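Local coordinates for putative iron binding protein (Bordetella pertussis Tohama I, PDB 1Y9U) that binds ferric iron and probably serves as the periplasmic receptor that hands it to an iron-uptake transporter, at residues Ile68-Asn72 with Gly73-Gln77; Arg165-Lys168 with Ala169-Arg173; Glu276-Arg280 with Ala281-Leu285. All coordinates share one frame; numbering follows the deposited sequence.

Contact 1. Residues Ile68-Asn72 with Gly73-Gln77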
ATOM      1  N   ILE A  68     -11.197   6.376   0.497  1.00 19.70           N
ATOM      2  CA  ILE A  68     -12.530   6.424   1.089  1.00 20.97           C
ATOM      3  C   ILE A  68     -12.859   7.842   1.531  1.00 21.00           C
ATOM      4  O   ILE A  68     -13.997   8.273   1.406  1.00 20.91           O
ATOM      5  CB  ILE A  68     -12.643   5.405   2.248  1.00 22.04           C
ATOM      6  CG1 ILE A  68     -12.430   3.990   1.688  1.00 24.29           C
ATOM      7  CG2 ILE A  68     -13.967   5.582   3.025  1.00 22.60           C
ATOM      8  CD1 ILE A  68     -13.520   2.998   1.879  1.00 27.13           C
ATOM      9  N   ASP A  69     -11.861   8.584   2.002  1.00 20.81           N
ATOM     10  CA  ASP A  69     -12.077   9.979   2.371  1.00 20.94           C
ATOM     11  C   ASP A  69     -12.528  10.806   1.166  1.00 20.55           C
ATOM     12  O   ASP A  69     -13.356  11.709   1.309  1.00 21.09           O
ATOM     13  CB  ASP A  69     -10.822  10.590   3.000  1.00 21.36           C
ATOM     14  CG  ASP A  69     -10.616  10.157   4.446  1.00 23.73           C
ATOM     15  OD1 ASP A  69      -9.597  10.574   5.030  1.00 25.53           O
ATOM     16  OD2 ASP A  69     -11.387   9.391   5.058  1.00 24.61           O
ATOM     17  N   LEU A  70     -11.988  10.521  -0.021  1.00 19.94           N
ATOM     18  CA  LEU A  70     -12.435  11.218  -1.231  1.00 19.59           C
ATOM     19  C   LEU A  70     -13.893  10.896  -1.534  1.00 19.50           C
ATOM     20  O   LEU A  70     -14.678  11.789  -1.865  1.00 18.99           O
ATOM     21  CB  LEU A  70     -11.584  10.844  -2.447  1.00 19.16           C
ATOM     22  CG  LEU A  70     -10.104  11.208  -2.393  1.00 19.78           C
ATOM     23  CD1 LEU A  70      -9.354  10.589  -3.562  1.00 19.19           C
ATOM     24  CD2 LEU A  70      -9.905  12.714  -2.358  1.00 21.02           C
ATOM     25  N   VAL A  71     -14.265   9.628  -1.397  1.00 19.89           N
ATOM     26  CA  VAL A  71     -15.623   9.174  -1.695  1.00 21.00           C
ATOM     27  C   VAL A  71     -16.593   9.804  -0.699  1.00 21.83           C
ATOM     28  O   VAL A  71     -17.593  10.419  -1.090  1.00 21.97           O
ATOM     29  CB  VAL A  71     -15.718   7.632  -1.700  1.00 21.19           C
ATOM     30  CG1 VAL A  71     -17.160   7.172  -1.887  1.00 22.28           C
ATOM     31  CG2 VAL A  71     -14.832   7.077  -2.815  1.00 20.88           C
ATOM     32  N   ASN A  72     -16.269   9.680   0.584  1.00 22.91           N
ATOM     33  CA  ASN A  72     -17.102  10.246   1.642  1.00 23.58           C
ATOM     34  C   ASN A  72     -17.141  11.775   1.595  1.00 23.99           C
ATOM     35  O   ASN A  72     -18.141  12.390   2.005  1.00 25.09           O
ATOM     36  CB  ASN A  72     -16.632   9.773   3.021  1.00 24.11           C
ATOM     37  CG  ASN A  72     -16.930   8.312   3.278  1.00 25.93           C
ATOM     38  OD1 ASN A  72     -16.368   7.712   4.198  1.00 29.24           O
ATOM     39  ND2 ASN A  72     -17.803   7.720   2.466  1.00 27.15           N
ATOM     40  N   GLY A  73     -16.080  12.389   1.074  1.00 23.67           N
ATOM     41  CA  GLY A  73     -15.992  13.831   0.938  1.00 24.03           C
ATOM     42  C   GLY A  73     -16.722  14.427  -0.261  1.00 23.88           C
ATOM     43  O   GLY A  73     -16.707  15.654  -0.442  1.00 25.05           O
ATOM     44  N   GLY A  74     -17.307  13.570  -1.101  1.00 23.31           N
ATOM     45  CA  GLY A  74     -18.195  13.979  -2.186  1.00 22.82           C
ATOM     46  C   GLY A  74     -17.531  14.423  -3.475  1.00 22.22           C
ATOM     47  O   GLY A  74     -18.163  15.091  -4.308  1.00 22.81           O
ATOM     48  N   VAL A  75     -16.268  14.051  -3.680  1.00 20.84           N
ATOM     49  CA  VAL A  75     -15.507  14.539  -4.831  1.00 20.57           C
ATOM     50  C   VAL A  75     -15.243  13.456  -5.878  1.00 19.44           C
ATOM     51  O   VAL A  75     -14.420  13.643  -6.768  1.00 19.44           O
ATOM     52  CB  VAL A  75     -14.187  15.217  -4.402  1.00 20.78           C
ATOM     53  CG1 VAL A  75     -14.477  16.414  -3.479  1.00 21.81           C
ATOM     54  CG2 VAL A  75     -13.220  14.242  -3.729  1.00 21.06           C
ATOM     55  N   THR A  76     -15.973  12.352  -5.762  1.00 19.38           N
ATOM     56  CA  THR A  76     -15.966  11.277  -6.758  1.00 19.43           C
ATOM     57  C   THR A  76     -17.358  11.007  -7.334  1.00 19.35           C
ATOM     58  O   THR A  76     -18.375  11.470  -6.792  1.00 19.47           O
ATOM     59  CB  THR A  76     -15.412   9.953  -6.136  1.00 19.54           C
ATOM     60  OG1 THR A  76     -16.351   9.381  -5.212  1.00 19.25           O
ATOM     61  CG2 THR A  76     -14.136  10.191  -5.315  1.00 20.37           C
ATOM     62  N   GLN A  77     -17.390  10.247  -8.427  1.00 18.80           N
ATOM     63  CA  GLN A  77     -18.631   9.678  -8.939  1.00 19.27           C
ATOM     64  C   GLN A  77     -18.482   8.194  -9.267  1.00 19.24           C
ATOM     65  O   GLN A  77     -17.370   7.695  -9.520  1.00 20.25           O
ATOM     66  CB  GLN A  77     -19.117  10.436 -10.189  1.00 19.22           C
ATOM     67  CG  GLN A  77     -18.205  10.293 -11.390  1.00 20.17           C
ATOM     68  CD  GLN A  77     -18.678  11.133 -12.562  1.00 19.82           C
ATOM     69  OE1 GLN A  77     -18.035  12.104 -12.929  1.00 20.53           O
ATOM     70  NE2 GLN A  77     -19.793  10.743 -13.153  1.00 21.50           N
TER
HETATM   71  O   HOH W   1     -17.966  11.118  -3.705  1.00 22.83           O
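Thr76 folds back against Leu70 and Val71 in the last turn of helix 64-72, and the close packing is here. Its two branches divide the work. The methyl CG2 lies 3.9 Å from Leu70 CB, while OG1 settles beside the Val71 backbone, 3.6 Å from CA. OG1 comes this close because it sits between the backbone N and the carbonyl carbon of its own residue (chi1 72°). Val75 backs the same side: its CG2 meets Leu70 CD2 at 3.9 Å, the two chains lying askew to one another. Leu44 of helix 43-50 and Leu59 of strand 58-62 close over both Leu70 and Val75, so this flank is well buried.

The helix ends here in a Schellman motif, with Gly74 as the first residue to leave helical angles. Its positive phi (83°) suits glycine. Two bonds define the motif: Gly74 N reaches Val71 O from above the carbonyl plane, and Val75 N makes a weak but nearly straight bond to Leu70 O at 3.3 Å. One step earlier, Gly73 N keeps the helical pattern, bonding Asp69 O at 2.8 Å. Val71 O also accepts a bond from a water at 2.7 Å, and that same water takes the N-H of Thr76, bridging the turn just where the chain starts its short strand. Two donors therefore grip Val71 O.

The opposite character shows at the outer side of the turn. Asp69, Asn72 and Gly74 are all exposed, and the Asn72 side chain points away from the segment that follows. The carbonyl of Gly73 is bonded by Arg48 NH1. Downstream, Val75 and Gln77 pair through their backbones with Ala246 and Val244.

Contact 2. Residues Arg165-Lys168 with Ala169-Arg173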
ATOM      1  N   ARG A 165       0.368  -5.496  22.888  1.00 10.29           N
ATOM      2  CA  ARG A 165       1.148  -5.507  24.123  1.00 10.31           C
ATOM      3  C   ARG A 165       2.331  -6.499  24.028  1.00  9.94           C
ATOM      4  O   ARG A 165       3.425  -6.194  24.483  1.00  9.89           O
ATOM      5  CB  ARG A 165       0.271  -5.860  25.311  1.00 10.73           C
ATOM      6  CG  ARG A 165      -0.682  -4.793  25.726  1.00 12.51           C
ATOM      7  CD  ARG A 165      -1.416  -5.163  27.033  1.00 13.45           C
ATOM      8  NE  ARG A 165      -2.553  -4.294  27.245  1.00 15.46           N
ATOM      9  CZ  ARG A 165      -2.460  -3.050  27.681  1.00 15.49           C
ATOM     10  NH1 ARG A 165      -1.293  -2.523  28.023  1.00 17.52           N
ATOM     11  NH2 ARG A 165      -3.545  -2.302  27.800  1.00 18.91           N
ATOM     12  N   GLY A 166       2.123  -7.645  23.395  1.00  9.70           N
ATOM     13  CA  GLY A 166       3.163  -8.643  23.257  1.00  9.77           C
ATOM     14  C   GLY A 166       4.255  -8.178  22.295  1.00  9.75           C
ATOM     15  O   GLY A 166       5.431  -8.409  22.514  1.00 10.63           O
ATOM     16  N   VAL A 167       3.851  -7.527  21.201  1.00  9.48           N
ATOM     17  CA  VAL A 167       4.813  -6.995  20.244  1.00  9.57           C
ATOM     18  C   VAL A 167       5.618  -5.867  20.872  1.00  9.41           C
ATOM     19  O   VAL A 167       6.862  -5.856  20.797  1.00  9.43           O
ATOM     20  CB  VAL A 167       4.122  -6.527  18.963  1.00  9.97           C
ATOM     21  CG1 VAL A 167       5.087  -5.758  18.034  1.00 10.09           C
ATOM     22  CG2 VAL A 167       3.546  -7.707  18.227  1.00 10.18           C
ATOM     23  N   LYS A 168       4.934  -4.950  21.554  1.00 10.14           N
ATOM     24  CA  LYS A 168       5.625  -3.886  22.279  1.00 10.64           C
ATOM     25  C   LYS A 168       6.718  -4.465  23.185  1.00 11.09           C
ATOM     26  O   LYS A 168       7.854  -3.996  23.217  1.00 11.42           O
ATOM     27  CB  LYS A 168       4.640  -3.022  23.086  1.00 11.18           C
ATOM     28  CG  LYS A 168       5.324  -1.969  23.950  1.00 13.29           C
ATOM     29  CD  LYS A 168       4.381  -1.271  24.885  1.00 15.74           C
ATOM     30  CE  LYS A 168       5.176  -0.299  25.743  1.00 17.08           C
ATOM     31  NZ  LYS A 168       4.354   0.518  26.703  1.00 18.40           N
ATOM     32  N   ALA A 169       6.357  -5.506  23.922  1.00 10.87           N
ATOM     33  CA  ALA A 169       7.276  -6.104  24.892  1.00 11.91           C
ATOM     34  C   ALA A 169       8.488  -6.699  24.202  1.00 11.09           C
ATOM     35  O   ALA A 169       9.576  -6.818  24.801  1.00 11.68           O
ATOM     36  CB  ALA A 169       6.557  -7.179  25.663  1.00 12.82           C
ATOM     37  N   ASN A 170       8.295  -7.104  22.944  1.00 10.17           N
ATOM     38  CA  ASN A 170       9.340  -7.769  22.170  1.00  9.68           C
ATOM     39  C   ASN A 170      10.280  -6.812  21.425  1.00  9.74           C
ATOM     40  O   ASN A 170      11.266  -7.264  20.847  1.00 10.69           O
ATOM     41  CB  ASN A 170       8.736  -8.716  21.127  1.00  9.86           C
ATOM     42  CG  ASN A 170       8.202 -10.015  21.711  1.00  9.70           C
ATOM     43  OD1 ASN A 170       7.439 -10.744  21.057  1.00 12.40           O
ATOM     44  ND2 ASN A 170       8.626 -10.330  22.918  1.00 10.73           N
ATOM     45  N   LEU A 171       9.987  -5.511  21.424  1.00  9.96           N
ATOM     46  CA  LEU A 171      10.803  -4.595  20.638  1.00 10.32           C
ATOM     47  C   LEU A 171      12.227  -4.511  21.129  1.00 10.57           C
ATOM     48  O   LEU A 171      12.496  -4.424  22.323  1.00 11.17           O
ATOM     49  CB  LEU A 171      10.164  -3.207  20.548  1.00 10.38           C
ATOM     50  CG  LEU A 171       8.761  -3.173  19.917  1.00 11.52           C
ATOM     51  CD1 LEU A 171       8.277  -1.744  19.807  1.00 12.96           C
ATOM     52  CD2 LEU A 171       8.717  -3.883  18.569  1.00 12.02           C
ATOM     53  N   ALA A 172      13.162  -4.507  20.174  1.00 11.30           N
ATOM     54  CA  ALA A 172      14.584  -4.366  20.460  1.00 11.88           C
ATOM     55  C   ALA A 172      14.968  -2.931  20.745  1.00 12.76           C
ATOM     56  O   ALA A 172      15.978  -2.676  21.386  1.00 15.42           O
ATOM     57  CB  ALA A 172      15.397  -4.879  19.268  1.00 12.48           C
ATOM     58  N   ARG A 173      14.184  -2.000  20.225  1.00 12.99           N
ATOM     59  CA  ARG A 173      14.406  -0.580  20.425  1.00 13.85           C
ATOM     60  C   ARG A 173      13.046   0.097  20.220  1.00 14.24           C
ATOM     61  O   ARG A 173      12.077  -0.547  19.823  1.00 12.79           O
ATOM     62  CB  ARG A 173      15.530  -0.021  19.514  1.00 14.71           C
ATOM     63  CG  ARG A 173      15.620  -0.568  18.093  1.00 16.52           C
ATOM     64  CD  ARG A 173      14.567  -0.041  17.208  1.00 16.38           C
ATOM     65  NE  ARG A 173      14.858  -0.191  15.780  1.00 14.04           N
ATOM     66  CZ  ARG A 173      13.995   0.160  14.840  1.00 13.41           C
ATOM     67  NH1 ARG A 173      12.810   0.652  15.197  1.00 15.10           N
ATOM     68  NH2 ARG A 173      14.301   0.025  13.559  1.00 13.00           N
TER
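Ala169 rests its methyl group on the carbonyl oxygens of the preceding turn, with CB 3.5 Å from Arg165 O and 3.6 Å from Gly166 O. Its own N-H then makes a regular helical bond, reaching Arg165 O at 3.1 Å with an N-H...O angle of 152°. The residue as a whole is exposed.

Lys168 comes next. Its chain runs straight out, with CG anti to the backbone N (chi1 175°) and every later torsion extended, which carries NZ to the backbone oxygens of Val319 and Gly320 near the C terminus. There NZ makes a hydrogen bond to each of the two oxygens. This stretched lysine ties the end of helix 157-170 to the tail of the chain.

Here the helix is running out. Asn170 N bonds Val167 O at 2.9 Å from above its carbonyl plane and keeps only a weak bond to Gly166 O, a tightening from alpha-helical to 3-10-type spacing at the C-terminal end of the helix. Leu171, already in the loop, repeats the tighter pattern: its N-H points at Lys168 O at 3.2 Å, again from above the carbonyl plane, though the bond is fairly straight.

Leu171 also folds its side chain back against the last turn. CG lies 3.4 Å from Val167 O, and CD2 meets Val167 CG1 at 4.1 Å, the two branched chains crossing askew. Leu171 also touches Val134 and Ile136, which belong to the strand 134-135 and the loop beyond it, so the leucine is wedged between helix end and strand. Ala172 then bonds through its backbone to Val134.

Contact 3. Residues Glu276-Arg280 with Ala281-Leu285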
ATOM      1  N   GLU A 276       5.971  -2.116  -6.268  1.00 10.45           N
ATOM      2  CA  GLU A 276       4.739  -2.593  -5.693  1.00 10.56           C
ATOM      3  C   GLU A 276       4.240  -3.802  -6.483  1.00 10.18           C
ATOM      4  O   GLU A 276       4.886  -4.258  -7.442  1.00 11.79           O
ATOM      5  CB  GLU A 276       3.710  -1.460  -5.665  1.00 10.22           C
ATOM      6  CG  GLU A 276       4.076  -0.385  -4.657  1.00  9.95           C
ATOM      7  CD  GLU A 276       3.278   0.877  -4.791  1.00 11.29           C
ATOM      8  OE1 GLU A 276       2.536   1.050  -5.789  1.00 14.01           O
ATOM      9  OE2 GLU A 276       3.464   1.756  -3.933  1.00 11.51           O
ATOM     10  N   TYR A 277       3.138  -4.378  -6.007  1.00  9.44           N
ATOM     11  CA  TYR A 277       2.570  -5.566  -6.634  1.00  9.76           C
ATOM     12  C   TYR A 277       1.379  -5.121  -7.470  1.00  9.48           C
ATOM     13  O   TYR A 277       0.510  -4.425  -6.974  1.00 10.14           O
ATOM     14  CB  TYR A 277       2.173  -6.583  -5.550  1.00  9.90           C
ATOM     15  CG  TYR A 277       2.119  -8.028  -6.038  1.00  9.53           C
ATOM     16  CD1 TYR A 277       3.188  -8.904  -5.834  1.00 10.05           C
ATOM     17  CD2 TYR A 277       1.004  -8.512  -6.714  1.00 10.44           C
ATOM     18  CE1 TYR A 277       3.137 -10.208  -6.263  1.00 11.54           C
ATOM     19  CE2 TYR A 277       0.965  -9.823  -7.177  1.00 10.66           C
ATOM     20  CZ  TYR A 277       2.027 -10.660  -6.935  1.00 11.67           C
ATOM     21  OH  TYR A 277       1.986 -11.971  -7.392  1.00 14.15           O
ATOM     22  N   PRO A 278       1.304  -5.529  -8.736  1.00  9.70           N
ATOM     23  CA  PRO A 278       0.183  -5.098  -9.572  1.00  9.98           C
ATOM     24  C   PRO A 278      -1.135  -5.692  -9.110  1.00 10.16           C
ATOM     25  O   PRO A 278      -1.177  -6.799  -8.605  1.00 11.14           O
ATOM     26  CB  PRO A 278       0.547  -5.608 -10.962  1.00 11.05           C
ATOM     27  CG  PRO A 278       1.698  -6.489 -10.810  1.00 12.72           C
ATOM     28  CD  PRO A 278       2.242  -6.406  -9.444  1.00 10.67           C
ATOM     29  N   VAL A 279      -2.213  -4.954  -9.295  1.00  9.76           N
ATOM     30  CA  VAL A 279      -3.540  -5.505  -8.994  1.00  9.90           C
ATOM     31  C   VAL A 279      -4.006  -6.533 -10.035  1.00 10.40           C
ATOM     32  O   VAL A 279      -4.721  -7.467  -9.708  1.00 11.15           O
ATOM     33  CB  VAL A 279      -4.603  -4.372  -8.829  1.00 11.02           C
ATOM     34  CG1 VAL A 279      -4.924  -3.666 -10.149  1.00 11.49           C
ATOM     35  CG2 VAL A 279      -5.867  -4.907  -8.198  1.00 12.57           C
ATOM     36  N   ARG A 280      -3.618  -6.333 -11.291  1.00  9.33           N
ATOM     37  CA  ARG A 280      -4.063  -7.186 -12.386  1.00  9.84           C
ATOM     38  C   ARG A 280      -3.299  -8.496 -12.368  1.00 10.35           C
ATOM     39  O   ARG A 280      -2.070  -8.500 -12.302  1.00 10.86           O
ATOM     40  CB  ARG A 280      -3.814  -6.468 -13.709  1.00  9.70           C
ATOM     41  CG  ARG A 280      -4.258  -7.216 -14.950  1.00  9.87           C
ATOM     42  CD  ARG A 280      -3.702  -6.616 -16.202  1.00 10.12           C
ATOM     43  NE  ARG A 280      -4.178  -7.306 -17.408  1.00  9.63           N
ATOM     44  CZ  ARG A 280      -5.251  -6.976 -18.106  1.00 10.54           C
ATOM     45  NH1 ARG A 280      -5.960  -5.931 -17.785  1.00 10.13           N
ATOM     46  NH2 ARG A 280      -5.610  -7.722 -19.151  1.00 10.93           N
ATOM     47  N   ALA A 281      -4.021  -9.620 -12.453  1.00 10.47           N
ATOM     48  CA  ALA A 281      -3.392 -10.934 -12.546  1.00 10.96           C
ATOM     49  C   ALA A 281      -2.550 -11.069 -13.826  1.00 11.35           C
ATOM     50  O   ALA A 281      -2.897 -10.507 -14.869  1.00 11.15           O
ATOM     51  CB  ALA A 281      -4.463 -12.024 -12.536  1.00 11.24           C
ATOM     52  N   GLY A 282      -1.477 -11.845 -13.761  1.00 12.09           N
ATOM     53  CA  GLY A 282      -0.700 -12.173 -14.928  1.00 12.76           C
ATOM     54  C   GLY A 282       0.201 -11.091 -15.449  1.00 12.57           C
ATOM     55  O   GLY A 282       0.576 -11.097 -16.613  1.00 15.43           O
ATOM     56  N   VAL A 283       0.569 -10.156 -14.590  1.00 12.34           N
ATOM     57  CA  VAL A 283       1.508  -9.104 -14.915  1.00 12.15           C
ATOM     58  C   VAL A 283       2.923  -9.469 -14.471  1.00 11.81           C
ATOM     59  O   VAL A 283       3.127  -9.939 -13.348  1.00 13.21           O
ATOM     60  CB  VAL A 283       1.070  -7.791 -14.257  1.00 12.49           C
ATOM     61  CG1 VAL A 283       2.116  -6.712 -14.400  1.00 12.75           C
ATOM     62  CG2 VAL A 283      -0.250  -7.346 -14.863  1.00 13.63           C
ATOM     63  N   LYS A 284       3.873  -9.279 -15.374  1.00 12.12           N
ATOM     64  CA  LYS A 284       5.279  -9.559 -15.083  1.00 13.92           C
ATOM     65  C   LYS A 284       5.734  -8.706 -13.907  1.00 14.36           C
ATOM     66  O   LYS A 284       5.573  -7.481 -13.907  1.00 15.87           O
ATOM     67  CB  LYS A 284       6.158  -9.267 -16.298  1.00 15.27           C
ATOM     68  CG  LYS A 284       7.647  -9.501 -16.074  1.00 20.67           C
ATOM     69  CD  LYS A 284       8.035 -10.951 -16.143  1.00 26.71           C
ATOM     70  CE  LYS A 284       9.565 -11.114 -16.261  1.00 29.69           C
ATOM     71  NZ  LYS A 284       9.976 -12.441 -16.826  1.00 32.40           N
ATOM     72  N   LEU A 285       6.316  -9.380 -12.921  1.00 14.76           N
ATOM     73  CA  LEU A 285       6.813  -8.719 -11.730  1.00 14.51           C
ATOM     74  C   LEU A 285       8.285  -8.370 -11.869  1.00 14.23           C
ATOM     75  O   LEU A 285       9.045  -9.064 -12.554  1.00 16.02           O
ATOM     76  CB  LEU A 285       6.688  -9.660 -10.530  1.00 14.33           C
ATOM     77  CG  LEU A 285       5.290 -10.219 -10.225  1.00 14.26           C
ATOM     78  CD1 LEU A 285       5.367 -11.250  -9.102  1.00 14.65           C
ATOM     79  CD2 LEU A 285       4.301  -9.134  -9.862  1.00 14.85           C
TER
HETATM   80  O   HOH W   2      -2.783  -9.742 -17.506  1.00 11.16           O
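Leu285 pushes one methyl, CD2, between the ring face of Tyr277 and Pro278. CD2 sits over one face of the tyrosine ring, 4.0 Å from its centroid and 16° off the normal, a CH-pi contact displaced toward the rim. The same methyl presses on the proline ring, 3.4 Å from Pro278 CD, tighter than usual van der Waals contact. CD1 lies against the tyrosine alone, beside OH and 3.8 Å from Tyr277 CE1.

Val283 is the second bump, against Pro278 and Arg280. It turns CG1 onto Pro278 CG (3.6 Å) and CG2 onto Arg280, 3.3 Å from its carbonyl O, so the proline is flanked by Val283 on one part of its ring and by Leu285 on another. Arg280 lies extended across Val283, at roughly a right angle, its CD 3.8 Å from Val283 CG2. Beyond that, a water in the guanidinium plane accepts from Arg280 NE and lies 2.7 Å from Ala281 O, while NH1 reaches Val262 O. Ala281 and Gly282 turn the chain, with angles close to a type II turn, Gly282 taking the positive phi.

Tyr277 belongs to a short strand that pairs with strand 100-112 of the central sheet, and its side chain lies about 8 Å from that of the iron ligand Tyr199. The bend thus lies close to the iron site, which holds no iron in this model, of a periplasmic-binding-protein fold.

Overall arrangement
Read from the N terminus, the three contacts come strictly in series, and none nests in or crosses another. Contact 1 closes the turn between helix 64-72 and strand 76-77, bringing the chain back to the central sheet. Contact 2 ends helix 157-170 and steers the chain toward strand 134-135. Contact 3 bends the chain from strand 277-278 toward helix 287-291. Contacts 1 and 3 reach the same sheet, their centres about 27 Å apart, whereas contacts 2 and 3 lie on opposite sides of the chain's centre. Contact 1 is farther still from contact 2, about 37 Å between centres. None touches another, and contact 3 is the one near an iron ligand, Tyr199.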